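Local coordinates for succinoglycan biosynthesis protein (Bacillus cereus ATCC 14579, PDB 2QGM), which is of undefined substrate but, as an erythromycin esterase-like protein, probably acts as a hydrolase, perhaps in succinoglycan biosynthesis, at residues W115-K120 / F135-Y140; E88-K93 / D143-M148; Q213-L218 / T268-N273; S206-S211 / E224-N229. All blocks are in the same frame, centred on the assembly; numbering follows the deposited sequence.

Contact 1 (W115-K120 / F135-Y140); sequences WGNGLK and FLKLLY
Asn-117 is the first residue of helix 115-127 to meet the incoming loop. Its CB lies 3.0 Å from the carbonyl O of Phe-135, a close van der Waals packing at the point where the two backbones are nearest, with the CA atoms of Asn-117 and Phe-135 5.0 Å apart. The Asn-117 side chain runs on across that of Lys-137 at roughly a right angle, and Asn-117 CG is 3.8 Å from Lys-137 CE. Bends at chi2 and chi3 fold the lysine chain back toward the helix and bring its CE up to the asparagine.

One turn further on, Lys-120 covers a face of the Phe-135 ring. Its CB sits almost exactly over the ring centre, 3.5 Å from the Phe-135 centroid and 6° off the normal, a CH-pi contact. The aliphatic chain then passes over one side of the ring, with Lys-120 CD 3.4 Å from Phe-135 CD1, before a bend at chi4 (-54°) takes the ammonium group away, toward a long, weak ion pair with Asp-176.

Beyond Lys-137 the loop closes in a type II beta turn, Tyr-140 N bonding to Lys-137 O, and Tyr-140 OH reaches Glu-81 and Trp-304. Helix and loop belong to a beta-alpha-beta crossover that joins the parallel neighbouring strands 108-111 and 166-171 of the central mixed sheet.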
loop_
_atom_site.group_PDB
_atom_site.type_symbol
_atom_site.label_atom_id
_atom_site.label_comp_id
_atom_site.label_asym_id
_atom_site.label_seq_id
_atom_site.Cartn_x
_atom_site.Cartn_y
_atom_site.Cartn_z
ATOM N N TRP A 115 -11.101 -2.323 -3.032
ATOM C CA TRP A 115 -11.560 -3.674 -2.720
ATOM C C TRP A 115 -12.046 -4.420 -3.965
ATOM O O TRP A 115 -11.567 -5.521 -4.270
ATOM C CB TRP A 115 -12.678 -3.593 -1.670
ATOM C CG TRP A 115 -13.178 -4.942 -1.266
ATOM C CD1 TRP A 115 -14.210 -5.632 -1.821
ATOM C CD2 TRP A 115 -12.591 -5.811 -0.291
ATOM N NE1 TRP A 115 -14.303 -6.882 -1.257
ATOM C CE2 TRP A 115 -13.319 -7.018 -0.313
ATOM C CE3 TRP A 115 -11.514 -5.685 0.603
ATOM C CZ2 TRP A 115 -13.006 -8.105 0.522
ATOM C CZ3 TRP A 115 -11.200 -6.764 1.434
ATOM C CH2 TRP A 115 -11.947 -7.957 1.385
ATOM N N GLY A 116 -12.978 -3.807 -4.691
ATOM C CA GLY A 116 -13.520 -4.417 -5.896
ATOM C C GLY A 116 -12.490 -4.774 -6.953
ATOM O O GLY A 116 -12.569 -5.837 -7.581
ATOM N N ASN A 117 -11.537 -3.875 -7.170
ATOM C CA ASN A 117 -10.471 -4.109 -8.146
ATOM C C ASN A 117 -9.638 -5.270 -7.636
ATOM O O ASN A 117 -9.140 -6.086 -8.413
ATOM C CB ASN A 117 -9.599 -2.867 -8.282
ATOM C CG ASN A 117 -10.274 -1.777 -9.090
ATOM O OD1 ASN A 117 -9.900 -0.607 -9.016
ATOM N ND2 ASN A 117 -11.263 -2.165 -9.893
ATOM N N GLY A 118 -9.505 -5.345 -6.316
ATOM C CA GLY A 118 -8.743 -6.424 -5.711
ATOM C C GLY A 118 -9.339 -7.782 -6.027
ATOM O O GLY A 118 -8.607 -8.723 -6.329
ATOM N N LEU A 119 -10.668 -7.883 -5.949
ATOM C CA LEU A 119 -11.388 -9.125 -6.233
ATOM C C LEU A 119 -11.073 -9.604 -7.656
ATOM O O LEU A 119 -10.857 -10.791 -7.884
ATOM C CB LEU A 119 -12.907 -8.904 -6.088
ATOM C CG LEU A 119 -13.452 -8.506 -4.708
ATOM C CD1 LEU A 119 -14.977 -8.350 -4.759
ATOM C CD2 LEU A 119 -13.075 -9.564 -3.680
ATOM N N LYS A 120 -11.034 -8.667 -8.604
ATOM C CA LYS A 120 -10.756 -8.993 -9.995
ATOM C C LYS A 120 -9.290 -9.334 -10.208
ATOM O O LYS A 120 -8.965 -10.217 -11.005
ATOM C CB LYS A 120 -11.159 -7.832 -10.915
ATOM C CG LYS A 120 -12.620 -7.418 -10.796
ATOM C CD LYS A 120 -12.925 -6.196 -11.655
ATOM C CE LYS A 120 -14.300 -5.607 -11.342
ATOM N NZ LYS A 120 -15.393 -6.614 -11.451
ATOM N N PHE A 135 -8.125 -3.292 -14.108
ATOM C CA PHE A 135 -8.420 -3.317 -12.672
ATOM C C PHE A 135 -7.556 -2.390 -11.819
ATOM O O PHE A 135 -7.779 -2.266 -10.617
ATOM C CB PHE A 135 -8.281 -4.740 -12.116
ATOM C CG PHE A 135 -8.883 -5.806 -12.987
ATOM C CD1 PHE A 135 -10.140 -5.638 -13.574
ATOM C CD2 PHE A 135 -8.207 -7.007 -13.180
ATOM C CE1 PHE A 135 -10.709 -6.658 -14.342
ATOM C CE2 PHE A 135 -8.766 -8.028 -13.941
ATOM C CZ PHE A 135 -10.020 -7.863 -14.527
ATOM N N LEU A 136 -6.571 -1.750 -12.438
ATOM C CA LEU A 136 -5.676 -0.839 -11.728
ATOM C C LEU A 136 -6.046 0.606 -12.057
ATOM O O LEU A 136 -6.024 1.005 -13.220
ATOM C CB LEU A 136 -4.230 -1.111 -12.138
ATOM C CG LEU A 136 -3.720 -2.525 -11.857
ATOM C CD1 LEU A 136 -2.437 -2.773 -12.624
ATOM C CD2 LEU A 136 -3.512 -2.706 -10.357
ATOM N N LYS A 137 -6.386 1.390 -11.040
ATOM C CA LYS A 137 -6.762 2.774 -11.277
ATOM C C LYS A 137 -5.557 3.610 -11.697
ATOM O O LYS A 137 -4.438 3.364 -11.254
ATOM C CB LYS A 137 -7.434 3.346 -10.037
ATOM C CG LYS A 137 -8.668 2.551 -9.596
ATOM C CD LYS A 137 -9.714 2.377 -10.713
ATOM C CE LYS A 137 -9.510 1.102 -11.519
ATOM N NZ LYS A 137 -10.629 0.853 -12.475
ATOM N N LEU A 138 -5.801 4.604 -12.549
ATOM C CA LEU A 138 -4.741 5.447 -13.103
ATOM C C LEU A 138 -3.483 5.700 -12.288
ATOM O O LEU A 138 -3.514 5.917 -11.080
ATOM C CB LEU A 138 -5.319 6.772 -13.597
ATOM C CG LEU A 138 -5.874 6.694 -15.026
ATOM C CD1 LEU A 138 -6.355 8.066 -15.469
ATOM C CD2 LEU A 138 -4.788 6.181 -15.966
ATOM N N LEU A 139 -2.373 5.685 -13.010
ATOM C CA LEU A 139 -1.030 5.850 -12.485
ATOM C C LEU A 139 -0.535 4.453 -12.165
ATOM O O LEU A 139 0.647 4.177 -12.297
ATOM C CB LEU A 139 -0.957 6.756 -11.238
ATOM C CG LEU A 139 -1.211 8.270 -11.368
ATOM C CD1 LEU A 139 -0.381 8.995 -10.316
ATOM C CD2 LEU A 139 -0.819 8.787 -12.748
ATOM N N TYR A 140 -1.440 3.555 -11.776
ATOM C CA TYR A 140 -1.021 2.189 -11.476
ATOM C C TYR A 140 -0.995 1.191 -12.640
ATOM O O TYR A 140 -0.290 0.186 -12.561
ATOM C CB TYR A 140 -1.839 1.617 -10.317
ATOM C CG TYR A 140 -1.138 1.752 -8.978
ATOM C CD1 TYR A 140 -0.207 2.767 -8.751
ATOM C CD2 TYR A 140 -1.401 0.863 -7.942
ATOM C CE1 TYR A 140 0.442 2.891 -7.526
ATOM C CE2 TYR A 140 -0.760 0.980 -6.707
ATOM C CZ TYR A 140 0.165 1.997 -6.510
ATOM O OH TYR A 140 0.802 2.126 -5.299
#

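Contact 2 (E88-K93 / D143-M148); sequences EIFTMK and DEIIAM
Segments 88-93 and 143-148 run almost parallel, their axes 8.7 Å apart at closest and inclined by 10°, with Thr-91 CA and Glu-144 CA 5.5 Å apart. They belong to two helices of an alpha/beta fold that pack beside one another against the mixed sheet: Met-92 touches strand 432-439 and Ile-145 touches strand 108-111. On the sheet side, Ile-145 CD1 lies over one face of the Phe-90 ring, 3.9 Å from its centroid and only 4° off the normal, a CH-pi contact. Closer to the backbones, Phe-90 CB meets Glu-144 CB at 3.7 Å. A bend at chi2 (90°) in Glu-144 carries its carboxylate toward the start of the first helix, where OE2 is hydrogen-bonded to both Ser-87 OG and His-443 ND1. Lower on the same side chain, Glu-144 CG lies 3.3 Å from Thr-91 OG1. Thr-91 OG1 is in turn 3.1 Å from a water that donates to Glu-144 O at 2.9 Å.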
loop_
_atom_site.group_PDB
_atom_site.type_symbol
_atom_site.label_atom_id
_atom_site.label_comp_id
_atom_site.label_asym_id
_atom_site.label_seq_id
_atom_site.Cartn_x
_atom_site.Cartn_y
_atom_site.Cartn_z
ATOM N N GLU A 88 11.784 2.796 -11.535
ATOM C CA GLU A 88 12.670 1.948 -10.742
ATOM C C GLU A 88 12.138 1.607 -9.363
ATOM O O GLU A 88 12.485 0.563 -8.814
ATOM C CB GLU A 88 14.048 2.598 -10.608
ATOM C CG GLU A 88 14.725 2.895 -11.935
ATOM C CD GLU A 88 14.278 4.211 -12.547
ATOM O OE1 GLU A 88 13.332 4.834 -12.015
ATOM O OE2 GLU A 88 14.877 4.625 -13.564
ATOM N N ILE A 89 11.320 2.485 -8.787
ATOM C CA ILE A 89 10.758 2.175 -7.479
ATOM C C ILE A 89 9.732 1.041 -7.625
ATOM O O ILE A 89 9.770 0.079 -6.867
ATOM C CB ILE A 89 10.124 3.417 -6.827
ATOM C CG1 ILE A 89 11.229 4.431 -6.521
ATOM C CG2 ILE A 89 9.391 3.028 -5.543
ATOM C CD1 ILE A 89 10.775 5.666 -5.765
ATOM N N PHE A 90 8.834 1.141 -8.606
ATOM C CA PHE A 90 7.853 0.080 -8.816
ATOM C C PHE A 90 8.550 -1.254 -9.122
ATOM O O PHE A 90 8.185 -2.297 -8.571
ATOM C CB PHE A 90 6.898 0.399 -9.978
ATOM C CG PHE A 90 5.910 1.500 -9.684
ATOM C CD1 PHE A 90 5.393 1.672 -8.404
ATOM C CD2 PHE A 90 5.461 2.336 -10.703
ATOM C CE1 PHE A 90 4.444 2.658 -8.144
ATOM C CE2 PHE A 90 4.512 3.325 -10.455
ATOM C CZ PHE A 90 4.002 3.486 -9.170
ATOM N N THR A 91 9.545 -1.228 -10.005
ATOM C CA THR A 91 10.251 -2.449 -10.371
ATOM C C THR A 91 11.047 -3.021 -9.199
ATOM O O THR A 91 11.076 -4.234 -9.008
ATOM C CB THR A 91 11.185 -2.206 -11.573
ATOM O OG1 THR A 91 10.395 -1.842 -12.711
ATOM C CG2 THR A 91 11.973 -3.469 -11.904
HETATM N N MSE A 92 11.684 -2.158 -8.413
HETATM C CA MSE A 92 12.447 -2.639 -7.265
HETATM C C MSE A 92 11.494 -3.243 -6.234
HETATM O O MSE A 92 11.837 -4.203 -5.552
HETATM C CB MSE A 92 13.262 -1.507 -6.635
HETATM C CG MSE A 92 14.036 -1.882 -5.358
HETATM SE SE MSE A 92 15.460 -3.165 -5.688
HETATM C CE MSE A 92 14.726 -4.731 -4.867
ATOM N N LYS A 93 10.295 -2.684 -6.112
ATOM C CA LYS A 93 9.322 -3.222 -5.179
ATOM C C LYS A 93 8.869 -4.602 -5.641
ATOM O O LYS A 93 8.607 -5.475 -4.831
ATOM C CB LYS A 93 8.126 -2.279 -5.033
ATOM C CG LYS A 93 8.446 -1.063 -4.185
ATOM C CD LYS A 93 7.269 -0.119 -4.018
ATOM C CE LYS A 93 6.166 -0.745 -3.197
ATOM N NZ LYS A 93 5.065 0.232 -3.009
ATOM N N ASP A 143 3.591 -0.614 -16.993
ATOM C CA ASP A 143 4.252 -1.838 -17.431
ATOM C C ASP A 143 4.942 -2.489 -16.240
ATOM O O ASP A 143 4.931 -3.714 -16.105
ATOM C CB ASP A 143 5.298 -1.550 -18.510
ATOM C CG ASP A 143 4.686 -1.052 -19.805
ATOM O OD1 ASP A 143 3.547 -1.458 -20.131
ATOM O OD2 ASP A 143 5.358 -0.272 -20.510
ATOM N N GLU A 144 5.529 -1.658 -15.379
ATOM C CA GLU A 144 6.249 -2.134 -14.201
ATOM C C GLU A 144 5.366 -2.949 -13.257
ATOM O O GLU A 144 5.734 -4.055 -12.860
ATOM C CB GLU A 144 6.864 -0.948 -13.437
ATOM C CG GLU A 144 7.928 -0.155 -14.217
ATOM C CD GLU A 144 7.360 1.002 -15.036
ATOM O OE1 GLU A 144 6.124 1.118 -15.141
ATOM O OE2 GLU A 144 8.152 1.802 -15.577
ATOM N N ILE A 145 4.204 -2.407 -12.903
ATOM C CA ILE A 145 3.302 -3.099 -11.992
ATOM C C ILE A 145 2.610 -4.288 -12.648
ATOM O O ILE A 145 2.484 -5.348 -12.044
ATOM C CB ILE A 145 2.241 -2.118 -11.400
ATOM C CG1 ILE A 145 2.952 -1.049 -10.575
ATOM C CG2 ILE A 145 1.236 -2.871 -10.527
ATOM C CD1 ILE A 145 2.057 0.028 -9.988
ATOM N N ILE A 146 2.174 -4.126 -13.892
ATOM C CA ILE A 146 1.513 -5.220 -14.581
ATOM C C ILE A 146 2.450 -6.410 -14.718
ATOM O O ILE A 146 2.012 -7.550 -14.668
ATOM C CB ILE A 146 1.004 -4.765 -15.950
ATOM C CG1 ILE A 146 -0.096 -3.724 -15.736
ATOM C CG2 ILE A 146 0.485 -5.960 -16.739
ATOM C CD1 ILE A 146 -0.560 -3.043 -16.986
ATOM N N ALA A 147 3.743 -6.138 -14.858
ATOM C CA ALA A 147 4.725 -7.212 -14.968
ATOM C C ALA A 147 4.722 -8.024 -13.678
ATOM O O ALA A 147 4.876 -9.242 -13.710
ATOM C CB ALA A 147 6.114 -6.641 -15.223
HETATM N N MSE A 148 4.533 -7.353 -12.544
HETATM C CA MSE A 148 4.501 -8.044 -11.256
HETATM C C MSE A 148 3.238 -8.882 -11.142
HETATM O O MSE A 148 3.291 -10.024 -10.704
HETATM C CB MSE A 148 4.569 -7.044 -10.099
HETATM C CG MSE A 148 4.367 -7.650 -8.710
HETATM SE SE MSE A 148 4.427 -6.288 -7.358
HETATM C CE MSE A 148 2.815 -5.324 -7.799
HETATM O O HOH W 1 8.579 -4.277 -13.067
#

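Contact 3 (Q213-L218 / T268-N273); sequences QEYMKL and TMLLPN
A helical region inserted between strands 166-171 and 301-304 contains this junction, in which the C-terminal end of helix 253-269 meets the short helix 212-215 and the turn that follows it. Leu-270, the first residue to leave helical geometry, projects its side chain toward the other segment and divides it between two neighbours. Its CD1 branch goes to Tyr-215, 3.6 Å from Tyr-215 CD1, approaching the ring obliquely, while Leu-270 CB also closes on the tyrosine, 3.8 Å from Tyr-215 CD1. The other branch, CD2, faces Met-216, a selenomethionine here, with Leu-270 CD2 4.2 Å from Met-216 CG.

The tyrosine is directed into this position by its first torsion, which sets CG opposite the backbone N (chi1 -170°). Its own segment supports the ring: a type I turn, closed by Leu-218 N bonding to Tyr-215 O at 3.1 Å, folds Leu-218 back so that its CD1 stands 3.6 Å above the ring plane and over the centre. Phe-266, a turn earlier on helix 253-269, meets the ring edge-to-face, and Ile-212 also touches Leu-270.

No hydrogen bond joins the two segments. Their cohesion therefore rests on dispersion between apolar groups and on the burial of Tyr-215 and Leu-270, with Met-216 at the more exposed margin.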
loop_
_atom_site.group_PDB
_atom_site.type_symbol
_atom_site.label_atom_id
_atom_site.label_comp_id
_atom_site.label_asym_id
_atom_site.label_seq_id
_atom_site.Cartn_x
_atom_site.Cartn_y
_atom_site.Cartn_z
ATOM N N GLN A 213 -16.658 11.117 -4.175
ATOM C CA GLN A 213 -17.272 12.371 -4.589
ATOM C C GLN A 213 -18.787 12.294 -4.767
ATOM O O GLN A 213 -19.508 13.144 -4.253
ATOM C CB GLN A 213 -16.613 12.857 -5.884
ATOM C CG GLN A 213 -17.108 14.198 -6.387
ATOM C CD GLN A 213 -16.267 14.718 -7.537
ATOM O OE1 GLN A 213 -16.043 14.019 -8.528
ATOM N NE2 GLN A 213 -15.803 15.956 -7.416
ATOM N N GLU A 214 -19.275 11.284 -5.482
ATOM C CA GLU A 214 -20.710 11.165 -5.696
ATOM C C GLU A 214 -21.449 10.691 -4.453
ATOM O O GLU A 214 -22.607 11.053 -4.241
ATOM C CB GLU A 214 -21.024 10.234 -6.880
ATOM C CG GLU A 214 -20.630 8.785 -6.695
ATOM C CD GLU A 214 -20.990 7.937 -7.906
ATOM O OE1 GLU A 214 -22.196 7.766 -8.193
ATOM O OE2 GLU A 214 -20.065 7.431 -8.578
ATOM N N TYR A 215 -20.792 9.893 -3.619
ATOM C CA TYR A 215 -21.463 9.416 -2.414
ATOM C C TYR A 215 -21.616 10.557 -1.412
ATOM O O TYR A 215 -22.630 10.660 -0.731
ATOM C CB TYR A 215 -20.688 8.254 -1.783
ATOM C CG TYR A 215 -21.452 7.547 -0.676
ATOM C CD1 TYR A 215 -21.391 7.996 0.642
ATOM C CD2 TYR A 215 -22.264 6.449 -0.955
ATOM C CE1 TYR A 215 -22.117 7.371 1.656
ATOM C CE2 TYR A 215 -23.000 5.820 0.053
ATOM C CZ TYR A 215 -22.925 6.281 1.354
ATOM O OH TYR A 215 -23.658 5.665 2.350
HETATM N N MSE A 216 -20.618 11.428 -1.331
HETATM C CA MSE A 216 -20.699 12.536 -0.397
HETATM C C MSE A 216 -21.749 13.583 -0.770
HETATM O O MSE A 216 -22.034 14.486 0.017
HETATM C CB MSE A 216 -19.323 13.180 -0.237
HETATM C CG MSE A 216 -18.351 12.286 0.515
HETATM SE SE MSE A 216 -16.623 13.070 0.812
HETATM C CE MSE A 216 -17.127 14.287 2.237
ATOM N N LYS A 217 -22.331 13.457 -1.962
ATOM C CA LYS A 217 -23.364 14.390 -2.424
ATOM C C LYS A 217 -24.728 14.022 -1.842
ATOM O O LYS A 217 -25.698 14.772 -1.963
ATOM C CB LYS A 217 -23.427 14.394 -3.958
ATOM C CG LYS A 217 -22.166 14.952 -4.611
ATOM C CD LYS A 217 -22.122 14.742 -6.122
ATOM C CE LYS A 217 -23.200 15.518 -6.859
ATOM N NZ LYS A 217 -23.027 15.369 -8.335
ATOM N N LEU A 218 -24.795 12.855 -1.214
ATOM C CA LEU A 218 -26.032 12.384 -0.604
ATOM C C LEU A 218 -26.337 13.205 0.639
ATOM O O LEU A 218 -25.430 13.730 1.283
ATOM C CB LEU A 218 -25.901 10.913 -0.197
ATOM C CG LEU A 218 -25.805 9.876 -1.313
ATOM C CD1 LEU A 218 -25.345 8.536 -0.750
ATOM C CD2 LEU A 218 -27.154 9.751 -1.991
ATOM N N THR A 268 -19.720 3.736 6.447
ATOM C CA THR A 268 -19.418 4.234 7.790
ATOM C C THR A 268 -18.366 5.339 7.716
ATOM O O THR A 268 -18.439 6.342 8.425
ATOM C CB THR A 268 -18.891 3.103 8.701
ATOM O OG1 THR A 268 -19.870 2.060 8.778
ATOM C CG2 THR A 268 -18.603 3.632 10.102
HETATM N N MSE A 269 -17.384 5.132 6.846
HETATM C CA MSE A 269 -16.290 6.075 6.634
HETATM C C MSE A 269 -16.786 7.426 6.105
HETATM O O MSE A 269 -16.264 8.483 6.477
HETATM C CB MSE A 269 -15.304 5.449 5.639
HETATM C CG MSE A 269 -14.241 6.370 5.070
HETATM SE SE MSE A 269 -13.247 5.437 3.669
HETATM C CE MSE A 269 -14.461 5.827 2.198
ATOM N N LEU A 270 -17.806 7.386 5.254
ATOM C CA LEU A 270 -18.336 8.599 4.643
ATOM C C LEU A 270 -19.578 9.165 5.306
ATOM O O LEU A 270 -20.266 10.004 4.725
ATOM C CB LEU A 270 -18.608 8.354 3.156
ATOM C CG LEU A 270 -17.366 7.989 2.329
ATOM C CD1 LEU A 270 -17.778 7.730 0.882
ATOM C CD2 LEU A 270 -16.332 9.107 2.401
ATOM N N LEU A 271 -19.858 8.712 6.523
ATOM C CA LEU A 271 -21.010 9.205 7.265
ATOM C C LEU A 271 -20.714 10.626 7.757
ATOM O O LEU A 271 -21.539 11.528 7.601
ATOM C CB LEU A 271 -21.303 8.278 8.452
ATOM C CG LEU A 271 -22.569 8.542 9.264
ATOM C CD1 LEU A 271 -23.785 8.446 8.356
ATOM C CD2 LEU A 271 -22.669 7.529 10.399
ATOM N N PRO A 272 -19.524 10.847 8.349
ATOM C CA PRO A 272 -19.198 12.191 8.833
ATOM C C PRO A 272 -19.206 13.209 7.694
ATOM O O PRO A 272 -19.240 12.842 6.516
ATOM C CB PRO A 272 -17.806 12.020 9.436
ATOM C CG PRO A 272 -17.802 10.601 9.887
ATOM C CD PRO A 272 -18.460 9.894 8.722
ATOM N N ASN A 273 -19.167 14.489 8.046
ATOM C CA ASN A 273 -19.172 15.537 7.036
ATOM C C ASN A 273 -17.901 16.390 7.109
ATOM O O ASN A 273 -17.746 17.349 6.352
ATOM C CB ASN A 273 -20.424 16.408 7.196
ATOM C CG ASN A 273 -20.752 17.196 5.940
ATOM O OD1 ASN A 273 -20.142 18.229 5.662
ATOM N ND2 ASN A 273 -21.716 16.702 5.166
#

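Contact 4 (S206-S211 / E224-N229); sequences SSFTGS and EKFKAN
Phe-208 meets Phe-226 of helix 220-236 through one corner of its ring. Starting at the root, Phe-208 CB points toward the helix and packs near CD1 of Leu-218, which ends the turn after helix 212-215. The first torsion (chi1 -59°) sets CG opposite the carbonyl carbon, and the CD1 and CD2 halves of the ring then meet different partners, both on the same side of its plane. Phe-208 CD1 is the atom that faces the helix: it is 4.0 Å from Phe-226 CE2 and 4.1 Å from Phe-226 CZ. Phe-208 CD2 instead packs against CD2 of Leu-218. Further out, Phe-208 CE1 is 4.3 Å from Phe-226 CZ, while CE2 and CZ of Phe-208 stand farther off.

The ring planes are inclined by 29°, yet the centroids are 5.9 Å apart. The rings are thus near parallel but slid so far past each other that they hardly overlap, and the pair is a corner contact rather than a full offset stack. The side chains as a whole cross at about a right angle. Leu-218 touches both rings and completes a small apolar cluster with them.

Thr-209 OG1 also ties the loop to Leu-175 O by a hydrogen bond, and the loop ends at Ser-211, the N-cap of helix 212-215. The loop between helices 195-203 and 212-215 is thereby packed on helix 220-236, within the helical region between strands 166-171 and 301-304.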
loop_
_atom_site.group_PDB
_atom_site.type_symbol
_atom_site.label_atom_id
_atom_site.label_comp_id
_atom_site.label_asym_id
_atom_site.label_seq_id
_atom_site.Cartn_x
_atom_site.Cartn_y
_atom_site.Cartn_z
ATOM N N SER A 206 -26.086 0.794 -4.093
ATOM C CA SER A 206 -25.202 0.416 -5.191
ATOM C C SER A 206 -25.141 1.381 -6.373
ATOM O O SER A 206 -24.305 1.212 -7.262
ATOM C CB SER A 206 -25.560 -0.991 -5.696
ATOM O OG SER A 206 -26.894 -1.056 -6.178
ATOM N N SER A 207 -26.018 2.381 -6.398
ATOM C CA SER A 207 -26.011 3.357 -7.489
ATOM C C SER A 207 -25.206 4.605 -7.147
ATOM O O SER A 207 -24.937 5.433 -8.022
ATOM C CB SER A 207 -27.439 3.787 -7.849
ATOM O OG SER A 207 -28.004 2.934 -8.831
ATOM N N PHE A 208 -24.811 4.724 -5.880
ATOM C CA PHE A 208 -24.064 5.884 -5.397
ATOM C C PHE A 208 -22.646 5.623 -4.891
ATOM O O PHE A 208 -22.022 6.520 -4.314
ATOM C CB PHE A 208 -24.854 6.574 -4.274
ATOM C CG PHE A 208 -26.227 7.033 -4.690
ATOM C CD1 PHE A 208 -27.343 6.214 -4.518
ATOM C CD2 PHE A 208 -26.395 8.271 -5.293
ATOM C CE1 PHE A 208 -28.611 6.626 -4.948
ATOM C CE2 PHE A 208 -27.657 8.697 -5.728
ATOM C CZ PHE A 208 -28.762 7.873 -5.556
ATOM N N THR A 209 -22.122 4.420 -5.099
ATOM C CA THR A 209 -20.780 4.100 -4.608
ATOM C C THR A 209 -19.675 4.158 -5.654
ATOM O O THR A 209 -18.555 3.717 -5.399
ATOM C CB THR A 209 -20.755 2.702 -3.953
ATOM O OG1 THR A 209 -21.215 1.713 -4.890
ATOM C CG2 THR A 209 -21.654 2.679 -2.730
ATOM N N GLY A 210 -19.981 4.727 -6.814
ATOM C CA GLY A 210 -19.000 4.835 -7.883
ATOM C C GLY A 210 -17.726 5.592 -7.541
ATOM O O GLY A 210 -16.684 5.375 -8.161
ATOM N N SER A 211 -17.810 6.488 -6.560
ATOM C CA SER A 211 -16.668 7.276 -6.114
ATOM C C SER A 211 -17.046 7.991 -4.823
ATOM O O SER A 211 -18.234 8.119 -4.500
ATOM C CB SER A 211 -16.257 8.301 -7.179
ATOM O OG SER A 211 -17.259 9.290 -7.368
ATOM N N GLU A 224 -27.302 7.942 6.497
ATOM C CA GLU A 224 -27.649 7.170 7.695
ATOM C C GLU A 224 -28.362 5.883 7.285
ATOM O O GLU A 224 -28.077 4.796 7.797
ATOM C CB GLU A 224 -28.577 7.971 8.616
ATOM C CG GLU A 224 -27.944 9.176 9.303
ATOM C CD GLU A 224 -26.904 8.788 10.342
ATOM O OE1 GLU A 224 -27.125 7.801 11.079
ATOM O OE2 GLU A 224 -25.870 9.483 10.437
ATOM N N LYS A 225 -29.293 6.033 6.351
ATOM C CA LYS A 225 -30.087 4.934 5.825
ATOM C C LYS A 225 -29.204 3.882 5.150
ATOM O O LYS A 225 -29.320 2.693 5.445
ATOM C CB LYS A 225 -31.105 5.498 4.830
ATOM C CG LYS A 225 -32.085 4.505 4.244
ATOM C CD LYS A 225 -33.020 5.246 3.299
ATOM C CE LYS A 225 -34.077 4.345 2.697
ATOM N NZ LYS A 225 -34.934 5.119 1.756
ATOM N N PHE A 226 -28.313 4.318 4.261
ATOM C CA PHE A 226 -27.433 3.378 3.570
ATOM C C PHE A 226 -26.460 2.670 4.508
ATOM O O PHE A 226 -26.130 1.504 4.299
ATOM C CB PHE A 226 -26.642 4.072 2.457
ATOM C CG PHE A 226 -27.489 4.536 1.301
ATOM C CD1 PHE A 226 -28.663 3.860 0.960
ATOM C CD2 PHE A 226 -27.094 5.626 0.529
ATOM C CE1 PHE A 226 -29.434 4.267 -0.142
ATOM C CE2 PHE A 226 -27.851 6.046 -0.575
ATOM C CZ PHE A 226 -29.022 5.363 -0.908
ATOM N N LYS A 227 -25.977 3.372 5.529
ATOM C CA LYS A 227 -25.057 2.759 6.490
ATOM C C LYS A 227 -25.810 1.659 7.235
ATOM O O LYS A 227 -25.274 0.572 7.471
ATOM C CB LYS A 227 -24.547 3.799 7.498
ATOM C CG LYS A 227 -23.748 3.182 8.646
ATOM C CD LYS A 227 -23.406 4.194 9.729
ATOM C CE LYS A 227 -22.743 3.517 10.933
ATOM N NZ LYS A 227 -23.662 2.603 11.681
ATOM N N ALA A 228 -27.054 1.956 7.604
ATOM C CA ALA A 228 -27.903 1.002 8.309
ATOM C C ALA A 228 -28.139 -0.228 7.441
ATOM O O ALA A 228 -28.015 -1.362 7.907
ATOM C CB ALA A 228 -29.244 1.655 8.671
ATOM N N ASN A 229 -28.487 -0.005 6.177
ATOM C CA ASN A 229 -28.728 -1.109 5.253
ATOM C C ASN A 229 -27.483 -1.986 5.102
ATOM O O ASN A 229 -27.579 -3.215 5.082
ATOM C CB ASN A 229 -29.147 -0.570 3.879
ATOM C CG ASN A 229 -30.549 0.022 3.879
ATOM O OD1 ASN A 229 -31.151 0.228 4.935
ATOM N ND2 ASN A 229 -31.071 0.302 2.690
#

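How the contacts relate
Contacts 1 and 2 lie close to the mixed sheet and touch each other: Tyr-140 packs on Phe-90 and Ile-145, and Leu-136 on Ile-146. Along the chain, the loop of contact 1 precedes helix 143-157 of contact 2. Contact 2 is buried and contact 1 only partly so, and both set an aliphatic carbon over a phenylalanine face. Contacts 3 and 4 sit in the helical region, contact 3 about 33 Å from contact 2 between centres. Contacts 3 and 4 adjoin through Tyr-215 and Phe-226. Contact 3, the more buried, sets leucine against tyrosine and selenomethionine; contact 4, nearer the surface, has two barely overlapping phenylalanine rings. Neither has the water bridge found in contact 2.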